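Local coordinates for protein DNA photolyase (Agrobacterium tumefaciens, PDB 4U63) that probably repairs cyclobutane pyrimidine dimers in DNA with light, using a bound FAD and a methenyltetrahydrofolate antenna chromophore, at residues Glu71-His76 with Ala266-Pro271; Asp221-Gly226 with Thr257-Pro262. All coordinates share one frame; numbering follows the deposited sequence.

Contact 1. Residues Glu71-His76 with Ala266-Pro271; sequences EWWLHH and AGEISP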
ATOM      1  N   GLU A  71      10.977   1.331  -3.605  1.00 21.75           N
ATOM      2  CA  GLU A  71      12.398   0.950  -3.567  1.00 22.44           C
ATOM      3  C   GLU A  71      13.134   1.718  -2.465  1.00 23.36           C
ATOM      4  O   GLU A  71      13.957   1.146  -1.750  1.00 24.23           O
ATOM      5  CB  GLU A  71      13.066   1.178  -4.920  1.00 22.86           C
ATOM      6  CG  GLU A  71      12.647   0.167  -5.973  1.00 24.62           C
ATOM      7  CD  GLU A  71      13.260   0.426  -7.328  1.00 30.30           C
ATOM      8  OE1 GLU A  71      13.669   1.566  -7.611  1.00 34.33           O
ATOM      9  OE2 GLU A  71      13.327  -0.520  -8.126  1.00 35.46           O
ATOM     10  N   TRP A  72      12.830   3.010  -2.327  1.00 22.27           N
ATOM     11  CA  TRP A  72      13.337   3.791  -1.198  1.00 22.00           C
ATOM     12  C   TRP A  72      12.920   3.128   0.105  1.00 21.37           C
ATOM     13  O   TRP A  72      13.744   2.946   1.002  1.00 23.29           O
ATOM     14  CB  TRP A  72      12.816   5.227  -1.245  1.00 22.42           C
ATOM     15  CG  TRP A  72      13.239   6.082  -0.102  1.00 22.17           C
ATOM     16  CD1 TRP A  72      14.327   6.889  -0.059  1.00 24.59           C
ATOM     17  CD2 TRP A  72      12.574   6.230   1.162  1.00 22.82           C
ATOM     18  NE1 TRP A  72      14.391   7.527   1.149  1.00 24.61           N
ATOM     19  CE2 TRP A  72      13.329   7.146   1.922  1.00 21.89           C
ATOM     20  CE3 TRP A  72      11.418   5.677   1.726  1.00 22.31           C
ATOM     21  CZ2 TRP A  72      12.969   7.524   3.219  1.00 22.22           C
ATOM     22  CZ3 TRP A  72      11.057   6.052   3.023  1.00 22.24           C
ATOM     23  CH2 TRP A  72      11.831   6.969   3.752  1.00 22.19           C
ATOM     24  N   TRP A  73      11.642   2.762   0.193  1.00 20.68           N
ATOM     25  CA  TRP A  73      11.106   2.091   1.373  1.00 20.43           C
ATOM     26  C   TRP A  73      11.848   0.777   1.648  1.00 20.15           C
ATOM     27  O   TRP A  73      12.275   0.508   2.785  1.00 22.08           O
ATOM     28  CB  TRP A  73       9.599   1.827   1.227  1.00 20.18           C
ATOM     29  CG  TRP A  73       9.002   1.421   2.527  1.00 20.65           C
ATOM     30  CD1 TRP A  73       9.010   0.173   3.075  1.00 21.36           C
ATOM     31  CD2 TRP A  73       8.355   2.274   3.477  1.00 20.84           C
ATOM     32  NE1 TRP A  73       8.395   0.191   4.301  1.00 21.02           N
ATOM     33  CE2 TRP A  73       7.980   1.466   4.573  1.00 20.87           C
ATOM     34  CE3 TRP A  73       8.043   3.644   3.505  1.00 18.00           C
ATOM     35  CZ2 TRP A  73       7.308   1.978   5.690  1.00 21.36           C
ATOM     36  CZ3 TRP A  73       7.369   4.146   4.616  1.00 20.81           C
ATOM     37  CH2 TRP A  73       7.018   3.314   5.693  1.00 20.92           C
ATOM     38  N   LEU A  74      12.004  -0.032   0.606  1.00 20.08           N
ATOM     39  CA  LEU A  74      12.611  -1.352   0.746  1.00 21.40           C
ATOM     40  C   LEU A  74      14.037  -1.283   1.258  1.00 22.97           C
ATOM     41  O   LEU A  74      14.423  -2.078   2.102  1.00 24.49           O
ATOM     42  CB  LEU A  74      12.583  -2.115  -0.578  1.00 22.56           C
ATOM     43  CG  LEU A  74      13.255  -3.500  -0.566  1.00 22.93           C
ATOM     44  CD1 LEU A  74      12.495  -4.450   0.339  1.00 21.66           C
ATOM     45  CD2 LEU A  74      13.363  -4.090  -1.963  1.00 23.91           C
ATOM     46  N   HIS A  75      14.822  -0.345   0.734  1.00 23.26           N
ATOM     47  CA  HIS A  75      16.193  -0.179   1.199  1.00 24.61           C
ATOM     48  C   HIS A  75      16.233  -0.029   2.722  1.00 23.92           C
ATOM     49  O   HIS A  75      16.933  -0.761   3.430  1.00 24.85           O
ATOM     50  CB  HIS A  75      16.829   1.046   0.564  1.00 25.81           C
ATOM     51  CG  HIS A  75      18.214   1.312   1.047  1.00 28.20           C
ATOM     52  ND1 HIS A  75      19.334   0.864   0.379  1.00 29.74           N
ATOM     53  CD2 HIS A  75      18.665   1.966   2.143  1.00 30.81           C
ATOM     54  CE1 HIS A  75      20.413   1.236   1.040  1.00 31.93           C
ATOM     55  NE2 HIS A  75      20.035   1.906   2.115  1.00 30.00           N
ATOM     56  N   HIS A  76      15.474   0.932   3.216  1.00 24.69           N
ATOM     57  CA  HIS A  76      15.471   1.221   4.647  1.00 21.33           C
ATOM     58  C   HIS A  76      14.860   0.090   5.458  1.00 22.66           C
ATOM     59  O   HIS A  76      15.327  -0.201   6.553  1.00 26.96           O
ATOM     60  CB  HIS A  76      14.758   2.529   4.909  1.00 22.06           C
ATOM     61  CG  HIS A  76      15.511   3.703   4.393  1.00 26.44           C
ATOM     62  ND1 HIS A  76      16.745   4.055   4.883  1.00 30.51           N
ATOM     63  CD2 HIS A  76      15.215   4.603   3.433  1.00 27.34           C
ATOM     64  CE1 HIS A  76      17.182   5.123   4.247  1.00 32.70           C
ATOM     65  NE2 HIS A  76      16.270   5.480   3.365  1.00 31.73           N
ATOM     66  N   ALA A 266       4.376  -3.466   3.360  1.00 21.11           N
ATOM     67  CA  ALA A 266       5.696  -4.105   3.459  1.00 21.47           C
ATOM     68  C   ALA A 266       5.734  -5.284   4.448  1.00 20.38           C
ATOM     69  O   ALA A 266       6.765  -5.949   4.569  1.00 21.44           O
ATOM     70  CB  ALA A 266       6.743  -3.059   3.850  1.00 21.44           C
ATOM     71  N   GLY A 267       4.624  -5.532   5.157  1.00 19.74           N
ATOM     72  CA  GLY A 267       4.537  -6.608   6.143  1.00 20.20           C
ATOM     73  C   GLY A 267       5.393  -6.376   7.371  1.00 20.11           C
ATOM     74  O   GLY A 267       5.847  -7.335   8.021  1.00 20.82           O
ATOM     75  N   GLU A 268       5.599  -5.102   7.691  1.00 18.96           N
ATOM     76  CA  GLU A 268       6.383  -4.694   8.860  1.00 20.43           C
ATOM     77  C   GLU A 268       5.553  -4.766  10.132  1.00 20.36           C
ATOM     78  O   GLU A 268       6.092  -4.710  11.253  1.00 21.35           O
ATOM     79  CB  GLU A 268       6.947  -3.296   8.645  1.00 21.39           C
ATOM     80  CG  GLU A 268       7.969  -3.300   7.530  1.00 20.53           C
ATOM     81  CD  GLU A 268       8.335  -1.942   6.993  1.00 22.21           C
ATOM     82  OE1 GLU A 268       7.844  -0.908   7.494  1.00 20.55           O
ATOM     83  OE2 GLU A 268       9.137  -1.912   6.034  1.00 21.84           O
ATOM     84  N   ILE A 269       4.241  -4.869   9.954  1.00 20.11           N
ATOM     85  CA  ILE A 269       3.308  -5.102  11.052  1.00 19.64           C
ATOM     86  C   ILE A 269       2.156  -5.922  10.471  1.00 19.58           C
ATOM     87  O   ILE A 269       1.787  -5.730   9.317  1.00 21.98           O
ATOM     88  CB  ILE A 269       2.831  -3.769  11.686  1.00 22.53           C
ATOM     89  CG1 ILE A 269       2.039  -4.032  12.969  1.00 25.57           C
ATOM     90  CG2 ILE A 269       2.021  -2.925  10.698  1.00 22.41           C
ATOM     91  CD1 ILE A 269       1.932  -2.821  13.858  1.00 31.04           C
ATOM     92  N   SER A 270       1.613  -6.846  11.253  1.00 18.93           N
ATOM     93  CA  SER A 270       0.487  -7.662  10.800  1.00 19.04           C
ATOM     94  C   SER A 270      -0.852  -6.969  11.066  1.00 18.32           C
ATOM     95  O   SER A 270      -0.971  -6.214  12.025  1.00 20.44           O
ATOM     96  CB  SER A 270       0.496  -9.007  11.514  1.00 18.05           C
ATOM     97  OG  SER A 270       0.053  -8.898  12.855  1.00 21.21           O
ATOM     98  N   PRO A 271      -1.879  -7.245  10.235  1.00 18.74           N
ATOM     99  CA  PRO A 271      -3.181  -6.652  10.531  1.00 18.75           C
ATOM    100  C   PRO A 271      -3.761  -7.179  11.859  1.00 18.25           C
ATOM    101  O   PRO A 271      -4.518  -6.469  12.504  1.00 20.86           O
ATOM    102  CB  PRO A 271      -4.036  -7.063   9.321  1.00 17.64           C
ATOM    103  CG  PRO A 271      -3.364  -8.296   8.806  1.00 18.54           C
ATOM    104  CD  PRO A 271      -1.910  -7.994   8.967  1.00 19.01           C
TER

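Contact 2. Residues Asp221-Gly226 with Thr257-Pro262; sequences DIWTPG and TSLLSP. With FAD (flavin-adenine dinucleotide), chain C.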
ATOM      1  N   ASP A 221      10.753  12.938   6.699  1.00 27.80           N
ATOM      2  CA  ASP A 221       9.959  13.822   7.561  1.00 30.50           C
ATOM      3  C   ASP A 221       8.698  13.123   8.036  1.00 28.79           C
ATOM      4  O   ASP A 221       8.170  13.433   9.113  1.00 28.55           O
ATOM      5  CB  ASP A 221       9.565  15.115   6.823  1.00 32.95           C
ATOM      6  CG  ASP A 221      10.756  16.004   6.499  1.00 37.19           C
ATOM      7  OD1 ASP A 221      11.822  15.861   7.137  1.00 35.51           O
ATOM      8  OD2 ASP A 221      10.618  16.863   5.604  1.00 36.18           O
ATOM      9  N   ILE A 222       8.217  12.188   7.214  1.00 26.14           N
ATOM     10  CA  ILE A 222       7.001  11.448   7.470  1.00 26.13           C
ATOM     11  C   ILE A 222       7.245   9.992   7.875  1.00 26.01           C
ATOM     12  O   ILE A 222       6.506   9.444   8.697  1.00 23.23           O
ATOM     13  CB  ILE A 222       6.120  11.415   6.194  1.00 25.79           C
ATOM     14  CG1 ILE A 222       5.995  12.813   5.561  1.00 28.67           C
ATOM     15  CG2 ILE A 222       4.752  10.818   6.493  1.00 25.15           C
ATOM     16  CD1 ILE A 222       5.417  13.881   6.469  1.00 31.20           C
ATOM     17  N   TRP A 223       8.263   9.366   7.291  1.00 23.88           N
ATOM     18  CA  TRP A 223       8.408   7.916   7.355  1.00 23.05           C
ATOM     19  C   TRP A 223       9.681   7.426   8.017  1.00 22.06           C
ATOM     20  O   TRP A 223      10.740   8.026   7.858  1.00 22.92           O
ATOM     21  CB  TRP A 223       8.386   7.354   5.934  1.00 21.93           C
ATOM     22  CG  TRP A 223       7.155   7.695   5.175  1.00 21.46           C
ATOM     23  CD1 TRP A 223       7.077   8.418   4.026  1.00 21.53           C
ATOM     24  CD2 TRP A 223       5.818   7.320   5.508  1.00 20.61           C
ATOM     25  NE1 TRP A 223       5.767   8.522   3.621  1.00 21.88           N
ATOM     26  CE2 TRP A 223       4.972   7.857   4.515  1.00 21.03           C
ATOM     27  CE3 TRP A 223       5.249   6.588   6.558  1.00 19.43           C
ATOM     28  CZ2 TRP A 223       3.576   7.680   4.538  1.00 21.37           C
ATOM     29  CZ3 TRP A 223       3.877   6.415   6.585  1.00 20.73           C
ATOM     30  CH2 TRP A 223       3.048   6.958   5.577  1.00 21.27           C
ATOM     31  N   THR A 224       9.547   6.309   8.738  1.00 20.15           N
ATOM     32  CA  THR A 224      10.675   5.550   9.294  1.00 21.86           C
ATOM     33  C   THR A 224      10.408   4.086   8.943  1.00 22.23           C
ATOM     34  O   THR A 224       9.762   3.362   9.706  1.00 22.64           O
ATOM     35  CB  THR A 224      10.778   5.752  10.818  1.00 25.05           C
ATOM     36  OG1 THR A 224      10.945   7.141  11.087  1.00 26.28           O
ATOM     37  CG2 THR A 224      11.960   4.993  11.426  1.00 26.28           C
ATOM     38  N   PRO A 225      10.874   3.643   7.767  1.00 20.63           N
ATOM     39  CA  PRO A 225      10.569   2.272   7.361  1.00 21.78           C
ATOM     40  C   PRO A 225      11.116   1.215   8.314  1.00 21.85           C
ATOM     41  O   PRO A 225      12.166   1.402   8.921  1.00 23.26           O
ATOM     42  CB  PRO A 225      11.242   2.164   5.989  1.00 20.98           C
ATOM     43  CG  PRO A 225      11.188   3.544   5.468  1.00 21.39           C
ATOM     44  CD  PRO A 225      11.533   4.376   6.673  1.00 22.11           C
ATOM     45  N   GLY A 226      10.363   0.129   8.439  1.00 20.35           N
ATOM     46  CA  GLY A 226      10.756  -1.007   9.243  1.00 18.21           C
ATOM     47  C   GLY A 226       9.790  -1.271  10.370  1.00 20.91           C
ATOM     48  O   GLY A 226       8.871  -0.491  10.616  1.00 23.65           O
ATOM     49  N   THR A 257      -5.322  10.271  10.513  1.00 19.83           N
ATOM     50  CA  THR A 257      -5.227   8.865  10.141  1.00 19.20           C
ATOM     51  C   THR A 257      -3.958   8.213  10.713  1.00 20.46           C
ATOM     52  O   THR A 257      -3.078   8.897  11.248  1.00 21.56           O
ATOM     53  CB  THR A 257      -5.304   8.701   8.602  1.00 19.05           C
ATOM     54  OG1 THR A 257      -4.096   9.160   7.984  1.00 21.52           O
ATOM     55  CG2 THR A 257      -6.502   9.492   8.031  1.00 19.64           C
ATOM     56  N   SER A 258      -3.869   6.889  10.601  1.00 18.06           N
ATOM     57  CA  SER A 258      -2.764   6.140  11.237  1.00 19.81           C
ATOM     58  C   SER A 258      -1.407   6.207  10.529  1.00 18.05           C
ATOM     59  O   SER A 258      -0.379   6.033  11.160  1.00 19.59           O
ATOM     60  CB  SER A 258      -3.149   4.677  11.384  1.00 18.94           C
ATOM     61  OG  SER A 258      -3.126   4.009  10.124  1.00 18.97           O
ATOM     62  N   LEU A 259      -1.420   6.416   9.212  1.00 18.08           N
ATOM     63  CA  LEU A 259      -0.205   6.361   8.373  1.00 17.94           C
ATOM     64  C   LEU A 259       0.492   4.977   8.475  1.00 17.91           C
ATOM     65  O   LEU A 259       1.697   4.850   8.354  1.00 19.83           O
ATOM     66  CB  LEU A 259       0.752   7.523   8.697  1.00 20.08           C
ATOM     67  CG  LEU A 259       0.209   8.947   8.503  1.00 22.40           C
ATOM     68  CD1 LEU A 259       1.300   9.951   8.836  1.00 23.71           C
ATOM     69  CD2 LEU A 259      -0.320   9.186   7.097  1.00 23.93           C
ATOM     70  N   LEU A 260      -0.309   3.931   8.675  1.00 18.37           N
ATOM     71  CA  LEU A 260       0.215   2.583   8.748  1.00 17.90           C
ATOM     72  C   LEU A 260       0.355   1.927   7.368  1.00 17.90           C
ATOM     73  O   LEU A 260       1.005   0.879   7.250  1.00 18.69           O
ATOM     74  CB  LEU A 260      -0.684   1.721   9.636  1.00 18.41           C
ATOM     75  CG  LEU A 260      -0.504   1.964  11.140  1.00 18.72           C
ATOM     76  CD1 LEU A 260      -1.639   1.286  11.902  1.00 19.98           C
ATOM     77  CD2 LEU A 260       0.849   1.460  11.638  1.00 20.34           C
ATOM     78  N   SER A 261      -0.234   2.531   6.329  1.00 17.94           N
ATOM     79  CA  SER A 261      -0.380   1.823   5.039  1.00 17.52           C
ATOM     80  C   SER A 261       0.920   1.234   4.460  1.00 17.45           C
ATOM     81  O   SER A 261       0.909   0.080   4.035  1.00 18.05           O
ATOM     82  CB  SER A 261      -1.122   2.672   3.984  1.00 17.03           C
ATOM     83  OG  SER A 261      -0.482   3.912   3.737  1.00 18.40           O
ATOM     84  N   PRO A 262       2.040   2.002   4.443  1.00 17.46           N
ATOM     85  CA  PRO A 262       3.238   1.380   3.859  1.00 19.50           C
ATOM     86  C   PRO A 262       3.867   0.311   4.746  1.00 18.18           C
ATOM     87  O   PRO A 262       4.530  -0.595   4.245  1.00 20.51           O
ATOM     88  CB  PRO A 262       4.192   2.558   3.677  1.00 18.89           C
ATOM     89  CG  PRO A 262       3.809   3.487   4.768  1.00 18.46           C
ATOM     90  CD  PRO A 262       2.318   3.387   4.875  1.00 18.54           C
TER
HETATM   91  PA  FAD C1002      -6.061   4.800   7.774  1.00 19.09           P
HETATM   92  O1A FAD C1002      -7.257   5.677   7.584  1.00 19.28           O
HETATM   93  O2A FAD C1002      -5.265   4.932   9.029  1.00 19.91           O
HETATM   94  O5B FAD C1002      -6.565   3.294   7.539  1.00 19.06           O
HETATM   95  C5B FAD C1002      -5.907   2.168   8.132  1.00 15.28           C
HETATM   96  C4B FAD C1002      -5.517   1.129   7.092  1.00 18.45           C
HETATM   97  O4B FAD C1002      -6.661   0.628   6.404  1.00 20.08           O
HETATM   98  C3B FAD C1002      -4.606   1.665   6.013  1.00 19.02           C
HETATM   99  O3B FAD C1002      -3.240   1.751   6.450  1.00 19.79           O
HETATM  100  C2B FAD C1002      -4.836   0.674   4.893  1.00 18.36           C
HETATM  101  O2B FAD C1002      -4.059  -0.512   5.070  1.00 18.39           O
HETATM  102  C1B FAD C1002      -6.297   0.333   5.046  1.00 18.33           C
HETATM  103  N9A FAD C1002      -7.195   1.119   4.170  1.00 17.95           N
HETATM  104  C8A FAD C1002      -7.792   2.281   4.487  1.00 20.51           C
HETATM  105  N7A FAD C1002      -8.573   2.720   3.479  1.00 18.66           N
HETATM  106  C5A FAD C1002      -8.499   1.808   2.486  1.00 17.03           C
HETATM  107  C6A FAD C1002      -9.078   1.677   1.146  1.00 16.38           C
HETATM  108  N6A FAD C1002      -9.913   2.623   0.673  1.00 19.76           N
HETATM  109  N1A FAD C1002      -8.733   0.585   0.428  1.00 16.79           N
HETATM  110  C2A FAD C1002      -7.885  -0.355   0.907  1.00 17.64           C
HETATM  111  N3A FAD C1002      -7.325  -0.287   2.132  1.00 17.88           N
HETATM  112  C4A FAD C1002      -7.592   0.755   2.944  1.00 17.28           C
HETATM  113  N1  FAD C1002      -4.065   1.845  -0.065  1.00 17.23           N
HETATM  114  C2  FAD C1002      -2.933   1.109  -0.004  1.00 18.83           C
HETATM  115  O2  FAD C1002      -2.658   0.573   1.093  1.00 20.28           O
HETATM  116  N3  FAD C1002      -2.123   0.946  -1.080  1.00 17.94           N
HETATM  117  C4  FAD C1002      -2.400   1.509  -2.283  1.00 18.04           C
HETATM  118  O4  FAD C1002      -1.654   1.342  -3.283  1.00 18.41           O
HETATM  119  C4X FAD C1002      -3.617   2.336  -2.417  1.00 17.11           C
HETATM  120  N5  FAD C1002      -3.970   2.966  -3.576  1.00 18.77           N
HETATM  121  C5X FAD C1002      -5.119   3.698  -3.655  1.00 16.61           C
HETATM  122  C6  FAD C1002      -5.496   4.315  -4.840  1.00 17.20           C
HETATM  123  C7  FAD C1002      -6.664   5.078  -4.928  1.00 18.10           C
HETATM  124  C7M FAD C1002      -7.057   5.744  -6.227  1.00 20.02           C
HETATM  125  C8  FAD C1002      -7.523   5.245  -3.734  1.00 17.07           C
HETATM  126  C8M FAD C1002      -8.802   6.053  -3.770  1.00 18.76           C
HETATM  127  C9  FAD C1002      -7.157   4.640  -2.561  1.00 16.18           C
HETATM  128  C9A FAD C1002      -5.997   3.868  -2.453  1.00 17.05           C
HETATM  129  N10 FAD C1002      -5.620   3.248  -1.225  1.00 18.41           N
HETATM  130  C10 FAD C1002      -4.446   2.476  -1.193  1.00 17.95           C
HETATM  131  C1' FAD C1002      -6.461   3.313  -0.023  1.00 18.36           C
HETATM  132  C2' FAD C1002      -6.246   4.412   0.995  1.00 17.31           C
HETATM  133  O2' FAD C1002      -6.303   5.683   0.338  1.00 19.40           O
HETATM  134  C3' FAD C1002      -4.950   4.239   1.762  1.00 17.33           C
HETATM  135  O3' FAD C1002      -4.879   2.946   2.356  1.00 20.03           O
HETATM  136  C4' FAD C1002      -4.871   5.312   2.847  1.00 17.55           C
HETATM  137  O4' FAD C1002      -4.719   6.589   2.231  1.00 19.81           O
HETATM  138  C5' FAD C1002      -3.692   5.026   3.755  1.00 17.08           C
HETATM  139  O5' FAD C1002      -3.564   6.010   4.793  1.00 18.77           O
HETATM  140  P   FAD C1002      -3.621   5.525   6.323  1.00 17.87           P
HETATM  141  O1P FAD C1002      -3.383   6.713   7.189  1.00 18.47           O
HETATM  142  O2P FAD C1002      -2.692   4.364   6.539  1.00 18.83           O
HETATM  143  O3P FAD C1002      -5.140   5.020   6.455  1.00 17.89           O

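Contact 1. Residues Glu71-His76 with Ala266-Pro271
A266 meets the indole of W73 obliquely, its CB lying 3.7 Å from W73 NE1 and 4.0 Å from W73 CD1, an apolar touch beside the five-membered ring. G267 then leaves the preceding helix with positive phi and two bonds back into the last turn, a Schellman motif that turns the chain, while its carbonyl O is taken by R36. E268 carries the polar half of the contact. Its CG stands anti to the carbonyl carbon and the chain runs extended beyond it, which brings the carboxylate to the pyrrole edge of W73. W73 NE1 donates to E268 OE2 over 2.8 Å, reaching it on the syn side but 34° out of the carboxylate plane; the N-H···O angle of 146° shows a bent bond. The ring and carboxylate planes are nearly parallel, 16° apart, but not shared, since the donor approaches the carboxylate from out of its plane. The same OE2 is also bonded to S77 OG and OE1 to H263 ND1, so both oxygens of this buried group are engaged, which would help to stabilise its probable negative charge. Farther on, I269 turns to helix 227-238, and S270 is the N-cap of helix 271-276, its OG bonded to A273 N. The contact thus joins one side of helix 68-87 to the link between helices 261-265 and 271-276, with helix 227-238 packed against E268 and I269.

Contact 2. Residues Asp221-Gly226 with Thr257-Pro262
W223 drives its six-membered ring into the hollow formed by L259 and P262, where the benzene end of the indole does all the touching. P262 is the bump on one face: its CG sits 3.8 Å from the centroid of that ring and 25° off the normal, a CH-pi contact, with CZ3 the nearest ring atom to CG at 3.4 Å. The two side chains cross at about a right angle. On the opposite face lies I222 CG2 of the same segment, so the indole is sandwiched between a methyl and a proline ring. The rim is closed by L259, whose CB approaches W223 CH2 to 3.9 Å and whose carbonyl O meets the ring edge in plane, 3.2 Å from CZ3. Beyond the indole, I222 CG2 reaches L259 CD1 at 4.3 Å. The ring is aimed by its CG standing anti to the carbonyl carbon (chi1 -58°), and its rotation is further fixed by NE1, which bonds to the carbonyl O of H357.

Behind this packing, residues 257-261 wrap the FAD diphosphate. T257 OG1 and the L259 backbone N both donate to O1P, L259 N at 2.8 Å; S258 gives O2A two bonds, from its N and from its OG at 2.6 Å. S258 OG also accepts from L260 N, an ST turn. These neutral donors would offset part of the diphosphate charge. L259 O, by contrast, has no polar partner in the model and faces the aromatic C-H edge, which may be weakly favourable electrostatically. The chemistry is therefore divided: apolar and aromatic surfaces, with one carbonyl at the ring edge, join the segments, while the backbone N atoms of S258, L259 and, weakly through O2P, S261, with the hydroxyls of T257 and S258, serve the cofactor.

The centres of the two contacts lie about 9 Å apart and the contacts touch directly. Along the chain they are nested: 221-226 and 257-262 both fall between 71-76 and 266-271, and helix 261-265 leads from the end of contact 2 into contact 1. W73 of contact 1 is one bridge between them, its ring packing on P262 (CH2 to CG, 3.3 Å) and edge-to-face with W223; W72 packing on P225 is another. E268 OE1 also lies 2.9 Å from G226 N, a probable though weak hydrogen bond at the start of helix 227-238. Together the contacts link helix 68-87, in the N-terminal photolyase region, to the phosphate-binding turn of the FAD pocket, with the antenna chromophore about 8 Å from the W223 side chain.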